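UDP-glucose:anthocyanidin 3-O-glucosyltransferase (Clitoria ternatea, PDB 4REL) belongs to the plant glycosyltransferases of GT-B fold, in which two Rossmann-like domains face each other across a cleft. Local coordinates at residues A[4-9]-A[36-41]; A[106-111]-A[125-130]; A[24-29]-A[239-244]; A[141-146]-A[224-229]. One frame throughout, in Å; residues are numbered along the deposited sequence.

All four contacts lie in or against one Rossmann-like domain. Contacts 1 and 2 pair elements of two beta-alpha-beta units in one seven-stranded parallel sheet. Their centres are about 10 Å apart, and strands 6-10 and 110-114, one from each, are neighbours. Contact 3, centred about 15 Å from contact 1, lays the loop after the last strand of that sheet, 233-235, on helix 18-31, which connects the two strands of contact 1. Contact 4 lies about 26 to 28 Å from the other three, centre to centre, at the ligand-pocket end. Along the chain, contacts 1, 2 and 4 close in turn, whereas contact 3 spans 2 and 4, bringing distant sequence back to the first helix.

Contact 1: residues A[4-9]-A[36-41]; sequences KQHVAI and SFSFIG. With ACT (acetate ion), chain G.
His6, Val7, Ala8 and Ile9 pair in order with Ser36, Phe37, Ser38 and Phe39, as neighbouring strands of a parallel sheet whose axes approach to 4.7 Å and diverge by 16°. Val7 and Ile9 use both their N-H and C=O groups across this seam: Val7 N donates to Ser36 O and Ser38 N to Val7 O, then Ile9 N to Ser38 O and Ile40 N to Ile9 O. Ser36 N starts the series with a 3.0 Å bond to Gln5 O.

On the face of Val7 and Ile9 the side chains are apolar. Val7 lies alongside Phe37, with CB 3.8 Å from Phe37 CD1. Ile9 CD1 comes to the edge of that ring, 3.9 Å from Phe37 CB, while the Ile9 and Phe39 side chains cross at about a right angle, with Ile9 CG2 3.9 Å from Phe39 CD1. Leu21 and Val25 of helix 18-31 cover Ile9.

The face of His6 and Ser38 is mixed and covered by helix 89-104: Ala8 CB meets Ile40 CD1 there, beside a buried polar pair. CG of His6 stands anti to the backbone N (chi1 178°), and ring NE2 lies 2.7 Å from Ser38 OG. Ser36 OG is 2.7 Å from O of the acetate, though Gln106 OE1 competes for its proton and the bond is not settled.

With His6 ND1 bonded to Gln106 O, both imidazole nitrogens have partners, which fixes the rotation of the ring. The first beta-alpha-beta unit thus combines an apolar face against its own helix with a hydrogen-bonded histidine on the other.

Contact 2: residues A[106-111]-A[125-130]; sequences QSVTCI and QTLNVP
Val129 sets its isopropyl group over the backbone of Val108 and Thr109. CG1, anti to the carbonyl carbon (chi1 -61°), reaches to 3.3 Å from Val108 O, and CB rests 3.5 Å from Thr109 O. The other branch, CG2, meets Ile111 CG1 at 4.1 Å, the two side chains crossing at about a right angle. Pro130 continues the cover: its CD lies 3.4 Å from Thr109 O, and its CG faces Cys110 SG at 4.1 Å. Leu127 adds a looser contact at the margin, with CD1 4.3 Å from Val108 CB.

A single hydrogen bond crosses the contact. Ile111 N donates to Pro130 O at 3.0 Å, with an N-H...O angle of 170°, and so begins the pairing that Ile111 continues with Ile132.

Asn128, with positive phi, ends the helix as the C-prime residue of a Schellman motif, in which Val129 N bonds to Ala124 O. The turn delivers Val129 and Pro130 directly to the sheet. The contact therefore lies where helix 119-127 passes into strand 131-135, beside the start of strand 110-114, whose other neighbour is strand 6-10; Ile111 also packs on Val123 and Ala124 of the helix.

Contact 3: residues A[24-29]-A[239-244]; sequences LVLKLA and LPCPQL
Leu26 and Lys27, consecutive on helix 18-31, meet the loop 239-244 in different ways. Leu26 points at the loop and is embraced by its turn. Its CB touches Cys241 SG at 3.6 Å; its CD1 sits against the backbone at Leu244 N, 3.7 Å away, and 4.1 Å from Leu244 CB; and its CD2 lies against the outer part of the Gln243 chain, from CG at 4.0 Å to OE1 at 3.9 Å. Leu26 crosses Gln243 at about a right angle. The turn is held by Leu244 N bonding to Cys241 O.

Cys241 lies between the two helix side chains. Its SG stands between its own backbone N and carbonyl carbon (chi1 66°), which brings the sulfur to Leu26 while CB faces Lys27 CG at 4.0 Å. Lys27 runs extended beyond CG, passes Cys241 CB and sets NZ 3.1 Å from Leu239 O, with a C=O...N angle of 160°.

The loop leads from strand 233-235, outermost in the first sheet, toward helix 254-259 and the second sheet, so helix 18-31 holds the start of the interdomain connection. Leu239 O has a second donor in Asn23 ND2, and Asn23 OD1 takes Cys241 N, so one asparagine on the same helix binds the loop at two points. A carbonyl approached by both an amide and an amine, the latter presumably charged, is likely to be polarised. The chemistry is thus divided: hydrogen bonds fix the backbone of the loop at Leu239 and Cys241, while van der Waals contact with Leu26 seats its turn.

Contact 4: residues A[141-146]-A[224-229]; sequences SLSLYF and KYMRSK
Tyr225 O, carried by the residue whose side chain reaches the 141-146 segment, receives two bonds from Ser228: a 2.6 Å bond from OG and a weak one from N. No direct hydrogen bond joins the two segments. The one polar link is a water that donates to Phe146 O at 3.0 Å and has only a weak bond with Lys229 NZ.

Across the contact, the Phe146 ring is the centrepiece. A chi1 of -67° sets CG anti to the carbonyl carbon, on the side of the helix, and Lys229 lies over one face of the ring. Lys229 CB makes a CH-pi contact 4.2 Å from the Phe146 ring centroid, 26° off the normal, and CG lies above the same face, offset toward the rim, the two side chains sliding past each other in opposite directions. Met226 makes a Met-aromatic contact of oblique geometry, its SD 5.2 Å from the same centroid. Its chain is bent at chi2 and again at chi3 (-48°), a curl that brings CE to 3.7 Å from Phe146 CE2 and 4.0 Å from Leu142 CB. The hydroxyl of Tyr225 passes Phe146 CB at 3.7 Å and has its hydrogen-bond partner in Asn147 ND2.

Helix 220-229 thus packs against segment 141-146, between strand 131-135 and helix 148-157. Leu142 also leans on Trp135 of that strand and on Leu203, and Phe146 on Pro204. Tyr145, the next residue back, touches the bound 3,5,7-trihydroxy-2-(4-hydroxyphenyl)-4H-chromen-4-one, so the helix packs behind one wall of the ligand pocket.

Contact 1: residues A[4-9]-A[36-41]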
loop_
_atom_site.group_PDB
_atom_site.type_symbol
_atom_site.label_atom_id
_atom_site.label_comp_id
_atom_site.label_asym_id
_atom_site.label_seq_id
_atom_site.Cartn_x
_atom_site.Cartn_y
_atom_site.Cartn_z
ATOM N N LYS A 4 -17.427 4.627 -27.728
ATOM C CA LYS A 4 -16.039 4.928 -28.024
ATOM C C LYS A 4 -15.282 5.278 -26.753
ATOM O O LYS A 4 -14.207 5.857 -26.832
ATOM C CB LYS A 4 -15.938 6.080 -29.029
ATOM C CG LYS A 4 -16.641 5.814 -30.353
ATOM C CD LYS A 4 -16.273 6.851 -31.414
ATOM C CE LYS A 4 -16.854 6.488 -32.787
ATOM N NZ LYS A 4 -16.652 7.571 -33.801
ATOM N N GLN A 5 -15.854 4.943 -25.591
ATOM C CA GLN A 5 -15.178 5.212 -24.312
ATOM C C GLN A 5 -13.930 4.342 -24.183
ATOM O O GLN A 5 -13.973 3.121 -24.383
ATOM C CB GLN A 5 -16.107 4.979 -23.117
ATOM C CG GLN A 5 -17.370 5.855 -23.110
ATOM C CD GLN A 5 -17.080 7.302 -23.458
ATOM O OE1 GLN A 5 -17.220 7.715 -24.611
ATOM N NE2 GLN A 5 -16.673 8.081 -22.464
ATOM N N HIS A 6 -12.813 4.974 -23.850
ATOM C CA HIS A 6 -11.532 4.278 -23.855
ATOM C C HIS A 6 -10.627 4.854 -22.781
ATOM O O HIS A 6 -10.120 5.970 -22.912
ATOM C CB HIS A 6 -10.875 4.391 -25.235
ATOM C CG HIS A 6 -9.523 3.738 -25.330
ATOM N ND1 HIS A 6 -8.655 3.986 -26.369
ATOM C CD2 HIS A 6 -8.917 2.826 -24.534
ATOM C CE1 HIS A 6 -7.547 3.274 -26.193
ATOM N NE2 HIS A 6 -7.684 2.565 -25.089
ATOM N N VAL A 7 -10.414 4.070 -21.729
ATOM C CA VAL A 7 -9.634 4.512 -20.586
ATOM C C VAL A 7 -8.224 3.937 -20.700
ATOM O O VAL A 7 -8.044 2.727 -20.888
ATOM C CB VAL A 7 -10.284 4.026 -19.277
ATOM C CG1 VAL A 7 -9.504 4.519 -18.067
ATOM C CG2 VAL A 7 -11.721 4.506 -19.209
ATOM N N ALA A 8 -7.218 4.804 -20.615
ATOM C CA ALA A 8 -5.841 4.334 -20.570
ATOM C C ALA A 8 -5.413 4.370 -19.124
ATOM O O ALA A 8 -5.722 5.329 -18.414
ATOM C CB ALA A 8 -4.941 5.219 -21.410
ATOM N N ILE A 9 -4.696 3.332 -18.690
ATOM C CA ILE A 9 -4.310 3.201 -17.295
ATOM C C ILE A 9 -2.806 3.053 -17.175
ATOM O O ILE A 9 -2.206 2.204 -17.847
ATOM C CB ILE A 9 -5.001 1.986 -16.638
ATOM C CG1 ILE A 9 -6.530 2.142 -16.708
ATOM C CG2 ILE A 9 -4.563 1.846 -15.179
ATOM C CD1 ILE A 9 -7.181 1.279 -17.778
ATOM N N SER A 36 -13.551 0.319 -23.296
ATOM C CA SER A 36 -12.214 -0.256 -23.438
ATOM C C SER A 36 -11.319 0.229 -22.320
ATOM O O SER A 36 -11.306 1.423 -22.019
ATOM C CB SER A 36 -11.585 0.172 -24.762
ATOM O OG SER A 36 -12.375 -0.283 -25.855
ATOM N N PHE A 37 -10.562 -0.695 -21.732
ATOM C CA PHE A 37 -9.581 -0.362 -20.705
ATOM C C PHE A 37 -8.210 -0.847 -21.162
ATOM O O PHE A 37 -8.004 -2.038 -21.403
ATOM C CB PHE A 37 -9.973 -0.989 -19.358
ATOM C CG PHE A 37 -11.242 -0.410 -18.776
ATOM C CD1 PHE A 37 -11.188 0.600 -17.827
ATOM C CD2 PHE A 37 -12.488 -0.841 -19.219
ATOM C CE1 PHE A 37 -12.353 1.153 -17.295
ATOM C CE2 PHE A 37 -13.657 -0.287 -18.698
ATOM C CZ PHE A 37 -13.587 0.707 -17.733
ATOM N N SER A 38 -7.277 0.089 -21.291
ATOM C CA SER A 38 -5.962 -0.226 -21.823
ATOM C C SER A 38 -4.930 -0.034 -20.724
ATOM O O SER A 38 -4.646 1.092 -20.319
ATOM C CB SER A 38 -5.653 0.662 -23.031
ATOM O OG SER A 38 -6.508 0.349 -24.141
ATOM N N PHE A 39 -4.385 -1.147 -20.247
ATOM C CA PHE A 39 -3.480 -1.168 -19.097
ATOM C C PHE A 39 -2.045 -1.149 -19.616
ATOM O O PHE A 39 -1.604 -2.075 -20.296
ATOM C CB PHE A 39 -3.750 -2.437 -18.275
ATOM C CG PHE A 39 -3.258 -2.376 -16.858
ATOM C CD1 PHE A 39 -4.107 -1.988 -15.834
ATOM C CD2 PHE A 39 -1.952 -2.721 -16.547
ATOM C CE1 PHE A 39 -3.671 -1.941 -14.520
ATOM C CE2 PHE A 39 -1.503 -2.679 -15.227
ATOM C CZ PHE A 39 -2.359 -2.288 -14.220
ATOM N N ILE A 40 -1.312 -0.094 -19.285
ATOM C CA ILE A 40 -0.023 0.161 -19.912
ATOM C C ILE A 40 1.080 0.031 -18.867
ATOM O O ILE A 40 1.237 0.895 -18.004
ATOM C CB ILE A 40 0.011 1.575 -20.531
ATOM C CG1 ILE A 40 -1.113 1.729 -21.567
ATOM C CG2 ILE A 40 1.370 1.857 -21.159
ATOM C CD1 ILE A 40 -1.382 3.188 -21.985
ATOM N N GLY A 41 1.837 -1.060 -18.940
ATOM C CA GLY A 41 2.899 -1.307 -17.972
ATOM C C GLY A 41 4.219 -1.601 -18.652
ATOM O O GLY A 41 4.328 -1.488 -19.873
HETATM C C ACT G . -14.010 -3.660 -25.569
HETATM O O ACT G . -13.049 -2.863 -25.649
HETATM O OXT ACT G . -13.894 -4.857 -25.927
HETATM C CH3 ACT G . -15.360 -3.130 -25.167
#

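Contact 2: residues A[106-111]-A[125-130]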
loop_
_atom_site.group_PDB
_atom_site.type_symbol
_atom_site.label_atom_id
_atom_site.label_comp_id
_atom_site.label_asym_id
_atom_site.label_seq_id
_atom_site.Cartn_x
_atom_site.Cartn_y
_atom_site.Cartn_z
ATOM N N GLN A 106 -9.673 3.456 -31.143
ATOM C CA GLN A 106 -10.416 4.466 -30.389
ATOM C C GLN A 106 -9.454 5.434 -29.732
ATOM O O GLN A 106 -8.510 5.013 -29.072
ATOM C CB GLN A 106 -11.254 3.806 -29.285
ATOM C CG GLN A 106 -12.304 2.805 -29.768
ATOM C CD GLN A 106 -12.959 2.063 -28.607
ATOM O OE1 GLN A 106 -12.287 1.664 -27.657
ATOM N NE2 GLN A 106 -14.278 1.896 -28.670
ATOM N N SER A 107 -9.696 6.728 -29.896
ATOM C CA SER A 107 -8.925 7.724 -29.168
ATOM C C SER A 107 -9.204 7.520 -27.675
ATOM O O SER A 107 -10.296 7.088 -27.283
ATOM C CB SER A 107 -9.322 9.135 -29.608
ATOM O OG SER A 107 -10.694 9.380 -29.349
ATOM N N VAL A 108 -8.200 7.779 -26.848
ATOM C CA VAL A 108 -8.379 7.743 -25.400
ATOM C C VAL A 108 -9.313 8.868 -24.940
ATOM O O VAL A 108 -9.215 10.007 -25.409
ATOM C CB VAL A 108 -7.016 7.834 -24.692
ATOM C CG1 VAL A 108 -7.184 8.047 -23.184
ATOM C CG2 VAL A 108 -6.215 6.575 -24.963
ATOM N N THR A 109 -10.242 8.552 -24.039
ATOM C CA THR A 109 -11.177 9.565 -23.541
ATOM C C THR A 109 -10.946 9.932 -22.077
ATOM O O THR A 109 -11.512 10.910 -21.585
ATOM C CB THR A 109 -12.632 9.126 -23.718
ATOM O OG1 THR A 109 -12.843 7.898 -23.018
ATOM C CG2 THR A 109 -12.939 8.906 -25.198
ATOM N N CYS A 110 -10.108 9.159 -21.385
ATOM C CA CYS A 110 -9.911 9.349 -19.958
ATOM C C CYS A 110 -8.642 8.603 -19.552
ATOM O O CYS A 110 -8.351 7.540 -20.092
ATOM C CB CYS A 110 -11.126 8.805 -19.194
ATOM S SG CYS A 110 -11.058 9.044 -17.407
ATOM N N ILE A 111 -7.871 9.168 -18.626
ATOM C CA ILE A 111 -6.702 8.478 -18.103
ATOM C C ILE A 111 -6.863 8.267 -16.610
ATOM O O ILE A 111 -7.263 9.186 -15.889
ATOM C CB ILE A 111 -5.394 9.253 -18.392
ATOM C CG1 ILE A 111 -5.101 9.203 -19.905
ATOM C CG2 ILE A 111 -4.214 8.650 -17.614
ATOM C CD1 ILE A 111 -3.881 10.000 -20.335
ATOM N N GLN A 125 -3.271 16.131 -20.460
ATOM C CA GLN A 125 -3.471 17.514 -20.873
ATOM C C GLN A 125 -3.264 17.691 -22.379
ATOM O O GLN A 125 -4.005 18.427 -23.037
ATOM C CB GLN A 125 -2.599 18.462 -20.044
ATOM C CG GLN A 125 -3.079 18.581 -18.598
ATOM C CD GLN A 125 -2.074 19.279 -17.705
ATOM O OE1 GLN A 125 -0.893 19.371 -18.035
ATOM N NE2 GLN A 125 -2.538 19.761 -16.561
ATOM N N THR A 126 -2.277 16.988 -22.921
ATOM C CA THR A 126 -2.021 16.985 -24.357
ATOM C C THR A 126 -3.211 16.440 -25.154
ATOM O O THR A 126 -3.578 16.981 -26.210
ATOM C CB THR A 126 -0.760 16.170 -24.673
ATOM O OG1 THR A 126 0.379 16.886 -24.193
ATOM C CG2 THR A 126 -0.626 15.951 -26.162
ATOM N N LEU A 127 -3.825 15.381 -24.637
ATOM C CA LEU A 127 -4.973 14.755 -25.299
ATOM C C LEU A 127 -6.281 15.486 -24.999
ATOM O O LEU A 127 -7.322 15.196 -25.607
ATOM C CB LEU A 127 -5.091 13.291 -24.868
ATOM C CG LEU A 127 -3.915 12.381 -25.210
ATOM C CD1 LEU A 127 -4.138 10.991 -24.642
ATOM C CD2 LEU A 127 -3.718 12.321 -26.734
ATOM N N ASN A 128 -6.221 16.416 -24.051
ATOM C CA ASN A 128 -7.411 17.089 -23.521
ATOM C C ASN A 128 -8.452 16.104 -22.979
ATOM O O ASN A 128 -9.637 16.163 -23.343
ATOM C CB ASN A 128 -8.049 18.026 -24.560
ATOM C CG ASN A 128 -9.059 18.982 -23.941
ATOM O OD1 ASN A 128 -8.889 19.436 -22.808
ATOM N ND2 ASN A 128 -10.124 19.288 -24.682
ATOM N N VAL A 129 -8.006 15.206 -22.101
ATOM C CA VAL A 129 -8.907 14.258 -21.439
ATOM C C VAL A 129 -8.741 14.389 -19.932
ATOM O O VAL A 129 -7.694 14.842 -19.459
ATOM C CB VAL A 129 -8.611 12.781 -21.847
ATOM C CG1 VAL A 129 -8.798 12.578 -23.347
ATOM C CG2 VAL A 129 -7.198 12.370 -21.408
ATOM N N PRO A 130 -9.768 13.990 -19.167
ATOM C CA PRO A 130 -9.611 14.022 -17.710
ATOM C C PRO A 130 -8.507 13.103 -17.196
ATOM O O PRO A 130 -8.265 12.019 -17.749
ATOM C CB PRO A 130 -10.976 13.554 -17.192
ATOM C CG PRO A 130 -11.674 12.933 -18.364
ATOM C CD PRO A 130 -11.136 13.621 -19.577
#

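Contact 3: residues A[24-29]-A[239-244]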
loop_
_atom_site.group_PDB
_atom_site.type_symbol
_atom_site.label_atom_id
_atom_site.label_comp_id
_atom_site.label_asym_id
_atom_site.label_seq_id
_atom_site.Cartn_x
_atom_site.Cartn_y
_atom_site.Cartn_z
ATOM N N LEU A 24 -8.917 -2.180 -9.189
ATOM C CA LEU A 24 -9.866 -1.127 -9.549
ATOM C C LEU A 24 -10.314 -1.236 -11.007
ATOM O O LEU A 24 -11.508 -1.139 -11.317
ATOM C CB LEU A 24 -9.259 0.252 -9.287
ATOM C CG LEU A 24 -10.118 1.442 -9.741
ATOM C CD1 LEU A 24 -11.409 1.529 -8.939
ATOM C CD2 LEU A 24 -9.324 2.745 -9.609
ATOM N N VAL A 25 -9.362 -1.446 -11.908
ATOM C CA VAL A 25 -9.694 -1.571 -13.333
ATOM C C VAL A 25 -10.603 -2.774 -13.599
ATOM O O VAL A 25 -11.531 -2.697 -14.416
ATOM C CB VAL A 25 -8.407 -1.644 -14.196
ATOM C CG1 VAL A 25 -8.738 -2.010 -15.643
ATOM C CG2 VAL A 25 -7.666 -0.307 -14.143
ATOM N N LEU A 26 -10.356 -3.884 -12.903
ATOM C CA LEU A 26 -11.237 -5.049 -13.031
ATOM C C LEU A 26 -12.675 -4.693 -12.647
ATOM O O LEU A 26 -13.620 -5.105 -13.322
ATOM C CB LEU A 26 -10.733 -6.224 -12.183
ATOM C CG LEU A 26 -9.504 -6.957 -12.722
ATOM C CD1 LEU A 26 -8.918 -7.899 -11.687
ATOM C CD2 LEU A 26 -9.845 -7.738 -13.989
ATOM N N LYS A 27 -12.839 -3.929 -11.572
ATOM C CA LYS A 27 -14.181 -3.533 -11.124
ATOM C C LYS A 27 -14.845 -2.630 -12.154
ATOM O O LYS A 27 -16.024 -2.789 -12.464
ATOM C CB LYS A 27 -14.121 -2.801 -9.778
ATOM C CG LYS A 27 -13.710 -3.683 -8.594
ATOM C CD LYS A 27 -13.455 -2.835 -7.342
ATOM C CE LYS A 27 -12.782 -3.660 -6.252
ATOM N NZ LYS A 27 -12.525 -2.829 -5.038
ATOM N N LEU A 28 -14.083 -1.664 -12.659
ATOM C CA LEU A 28 -14.604 -0.732 -13.664
ATOM C C LEU A 28 -14.940 -1.457 -14.968
ATOM O O LEU A 28 -15.946 -1.156 -15.612
ATOM C CB LEU A 28 -13.590 0.382 -13.944
ATOM C CG LEU A 28 -13.322 1.322 -12.764
ATOM C CD1 LEU A 28 -12.148 2.255 -13.083
ATOM C CD2 LEU A 28 -14.568 2.128 -12.413
ATOM N N ALA A 29 -14.082 -2.391 -15.371
ATOM C CA ALA A 29 -14.304 -3.126 -16.614
ATOM C C ALA A 29 -15.534 -4.027 -16.519
ATOM O O ALA A 29 -16.246 -4.236 -17.505
ATOM C CB ALA A 29 -13.078 -3.937 -16.979
ATOM N N LEU A 239 -10.757 -3.786 -1.064
ATOM C CA LEU A 239 -10.917 -5.235 -1.030
ATOM C C LEU A 239 -10.864 -5.815 -2.433
ATOM O O LEU A 239 -11.318 -5.178 -3.387
ATOM C CB LEU A 239 -12.244 -5.613 -0.363
ATOM C CG LEU A 239 -12.354 -5.202 1.106
ATOM C CD1 LEU A 239 -13.708 -5.609 1.686
ATOM C CD2 LEU A 239 -11.214 -5.808 1.912
ATOM N N PRO A 240 -10.303 -7.029 -2.566
ATOM C CA PRO A 240 -10.147 -7.650 -3.886
ATOM C C PRO A 240 -11.477 -8.076 -4.490
ATOM O O PRO A 240 -12.314 -8.666 -3.799
ATOM C CB PRO A 240 -9.297 -8.894 -3.592
ATOM C CG PRO A 240 -9.576 -9.210 -2.150
ATOM C CD PRO A 240 -9.728 -7.860 -1.490
ATOM N N CYS A 241 -11.676 -7.769 -5.764
ATOM C CA CYS A 241 -12.782 -8.359 -6.500
ATOM C C CYS A 241 -12.364 -9.788 -6.846
ATOM O O CYS A 241 -11.173 -10.072 -6.959
ATOM C CB CYS A 241 -13.091 -7.554 -7.765
ATOM S SG CYS A 241 -11.777 -7.584 -8.987
ATOM N N PRO A 242 -13.339 -10.697 -7.006
ATOM C CA PRO A 242 -13.004 -12.111 -7.222
ATOM C C PRO A 242 -12.027 -12.367 -8.374
ATOM O O PRO A 242 -11.229 -13.304 -8.276
ATOM C CB PRO A 242 -14.369 -12.764 -7.506
ATOM C CG PRO A 242 -15.327 -11.625 -7.736
ATOM C CD PRO A 242 -14.793 -10.480 -6.940
ATOM N N GLN A 243 -12.069 -11.549 -9.427
ATOM C CA GLN A 243 -11.200 -11.767 -10.587
ATOM C C GLN A 243 -9.736 -11.418 -10.305
ATOM O O GLN A 243 -8.839 -11.831 -11.044
ATOM C CB GLN A 243 -11.713 -11.008 -11.817
ATOM C CG GLN A 243 -11.065 -11.448 -13.133
ATOM C CD GLN A 243 -11.976 -11.274 -14.339
ATOM O OE1 GLN A 243 -12.778 -10.342 -14.399
ATOM N NE2 GLN A 243 -11.859 -12.180 -15.305
ATOM N N LEU A 244 -9.489 -10.663 -9.239
ATOM C CA LEU A 244 -8.111 -10.335 -8.880
ATOM C C LEU A 244 -7.406 -11.570 -8.324
ATOM O O LEU A 244 -6.221 -11.796 -8.573
ATOM C CB LEU A 244 -8.068 -9.208 -7.845
ATOM C CG LEU A 244 -6.676 -8.676 -7.489
ATOM C CD1 LEU A 244 -6.028 -7.997 -8.684
ATOM C CD2 LEU A 244 -6.758 -7.718 -6.307
#

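Contact 4: residues A[141-146]-A[224-229]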
loop_
_atom_site.group_PDB
_atom_site.type_symbol
_atom_site.label_atom_id
_atom_site.label_comp_id
_atom_site.label_asym_id
_atom_site.label_seq_id
_atom_site.Cartn_x
_atom_site.Cartn_y
_atom_site.Cartn_z
ATOM N N SER A 141 -1.253 10.194 4.235
ATOM C CA SER A 141 -0.031 10.846 3.778
ATOM C C SER A 141 -0.306 11.869 2.677
ATOM O O SER A 141 0.544 12.690 2.381
ATOM C CB SER A 141 1.022 9.820 3.344
ATOM O OG SER A 141 0.645 9.203 2.138
ATOM N N LEU A 142 -1.503 11.839 2.085
ATOM C CA LEU A 142 -1.876 12.847 1.078
ATOM C C LEU A 142 -1.661 14.274 1.577
ATOM O O LEU A 142 -1.251 15.155 0.816
ATOM C CB LEU A 142 -3.345 12.689 0.661
ATOM C CG LEU A 142 -3.642 11.631 -0.392
ATOM C CD1 LEU A 142 -5.144 11.429 -0.489
ATOM C CD2 LEU A 142 -3.057 12.079 -1.721
ATOM N N SER A 143 -1.932 14.496 2.859
ATOM C CA SER A 143 -1.849 15.837 3.429
ATOM C C SER A 143 -0.444 16.413 3.416
ATOM O O SER A 143 -0.264 17.621 3.269
ATOM C CB SER A 143 -2.414 15.850 4.846
ATOM O OG SER A 143 -3.819 15.842 4.792
ATOM N N LEU A 144 0.546 15.539 3.562
ATOM C CA LEU A 144 1.941 15.962 3.622
ATOM C C LEU A 144 2.352 16.800 2.417
ATOM O O LEU A 144 3.064 17.796 2.556
ATOM C CB LEU A 144 2.860 14.743 3.718
ATOM C CG LEU A 144 2.572 13.758 4.845
ATOM C CD1 LEU A 144 3.490 12.549 4.721
ATOM C CD2 LEU A 144 2.764 14.443 6.181
ATOM N N TYR A 145 1.889 16.398 1.235
ATOM C CA TYR A 145 2.363 16.992 -0.010
ATOM C C TYR A 145 1.835 18.401 -0.264
ATOM O O TYR A 145 2.328 19.107 -1.141
ATOM C CB TYR A 145 2.099 16.020 -1.174
ATOM C CG TYR A 145 2.844 14.734 -0.909
ATOM C CD1 TYR A 145 4.220 14.683 -1.057
ATOM C CD2 TYR A 145 2.190 13.611 -0.420
ATOM C CE1 TYR A 145 4.931 13.535 -0.769
ATOM C CE2 TYR A 145 2.894 12.448 -0.134
ATOM C CZ TYR A 145 4.263 12.421 -0.315
ATOM O OH TYR A 145 4.983 11.283 -0.032
ATOM N N PHE A 146 0.861 18.819 0.537
ATOM C CA PHE A 146 0.362 20.188 0.488
ATOM C C PHE A 146 0.980 21.086 1.549
ATOM O O PHE A 146 0.603 22.258 1.680
ATOM C CB PHE A 146 -1.156 20.185 0.617
ATOM C CG PHE A 146 -1.843 19.563 -0.558
ATOM C CD1 PHE A 146 -2.304 20.356 -1.598
ATOM C CD2 PHE A 146 -2.007 18.187 -0.638
ATOM C CE1 PHE A 146 -2.930 19.791 -2.697
ATOM C CE2 PHE A 146 -2.626 17.615 -1.738
ATOM C CZ PHE A 146 -3.090 18.419 -2.762
ATOM N N LYS A 224 -12.120 16.312 5.051
ATOM C CA LYS A 224 -12.580 17.651 4.672
ATOM C C LYS A 224 -11.444 18.496 4.121
ATOM O O LYS A 224 -11.611 19.183 3.121
ATOM C CB LYS A 224 -13.243 18.375 5.847
ATOM C CG LYS A 224 -14.628 17.865 6.166
ATOM C CD LYS A 224 -15.308 18.766 7.187
ATOM C CE LYS A 224 -16.752 18.344 7.406
ATOM N NZ LYS A 224 -17.470 19.282 8.313
ATOM N N TYR A 225 -10.287 18.440 4.771
ATOM C CA TYR A 225 -9.122 19.164 4.276
ATOM C C TYR A 225 -8.768 18.755 2.842
ATOM O O TYR A 225 -8.535 19.610 1.984
ATOM C CB TYR A 225 -7.922 18.965 5.212
ATOM C CG TYR A 225 -6.651 19.640 4.745
ATOM C CD1 TYR A 225 -6.463 21.005 4.919
ATOM C CD2 TYR A 225 -5.632 18.908 4.145
ATOM C CE1 TYR A 225 -5.293 21.623 4.505
ATOM C CE2 TYR A 225 -4.458 19.518 3.724
ATOM C CZ TYR A 225 -4.300 20.873 3.907
ATOM O OH TYR A 225 -3.146 21.487 3.502
ATOM N N MET A 226 -8.739 17.457 2.565
ATOM C CA MET A 226 -8.377 17.027 1.225
ATOM C C MET A 226 -9.433 17.416 0.206
ATOM O O MET A 226 -9.105 17.735 -0.927
ATOM C CB MET A 226 -8.087 15.527 1.169
ATOM C CG MET A 226 -6.836 15.123 1.933
ATOM S SD MET A 226 -5.355 16.028 1.404
ATOM C CE MET A 226 -5.523 15.838 -0.366
ATOM N N ARG A 227 -10.703 17.406 0.602
ATOM C CA ARG A 227 -11.762 17.826 -0.316
ATOM C C ARG A 227 -11.575 19.283 -0.715
ATOM O O ARG A 227 -11.904 19.678 -1.832
ATOM C CB ARG A 227 -13.152 17.622 0.294
ATOM C CG ARG A 227 -13.515 16.167 0.501
ATOM C CD ARG A 227 -15.000 15.977 0.785
ATOM N NE ARG A 227 -15.267 14.626 1.266
ATOM C CZ ARG A 227 -15.300 13.546 0.490
ATOM N NH1 ARG A 227 -15.104 13.654 -0.821
ATOM N NH2 ARG A 227 -15.547 12.359 1.023
ATOM N N SER A 228 -11.039 20.077 0.203
ATOM C CA SER A 228 -10.829 21.498 -0.055
ATOM C C SER A 228 -9.654 21.742 -1.005
ATOM O O SER A 228 -9.502 22.832 -1.554
ATOM C CB SER A 228 -10.604 22.261 1.250
ATOM O OG SER A 228 -9.271 22.118 1.691
ATOM N N LYS A 229 -8.827 20.722 -1.206
ATOM C CA LYS A 229 -7.646 20.857 -2.058
ATOM C C LYS A 229 -7.830 20.271 -3.448
ATOM O O LYS A 229 -7.069 20.592 -4.361
ATOM C CB LYS A 229 -6.441 20.173 -1.406
ATOM C CG LYS A 229 -6.004 20.818 -0.089
ATOM C CD LYS A 229 -5.442 22.223 -0.316
ATOM C CE LYS A 229 -4.949 22.838 0.986
ATOM N NZ LYS A 229 -4.152 24.088 0.759
HETATM O O HOH W 1 -0.911 23.905 -0.335
#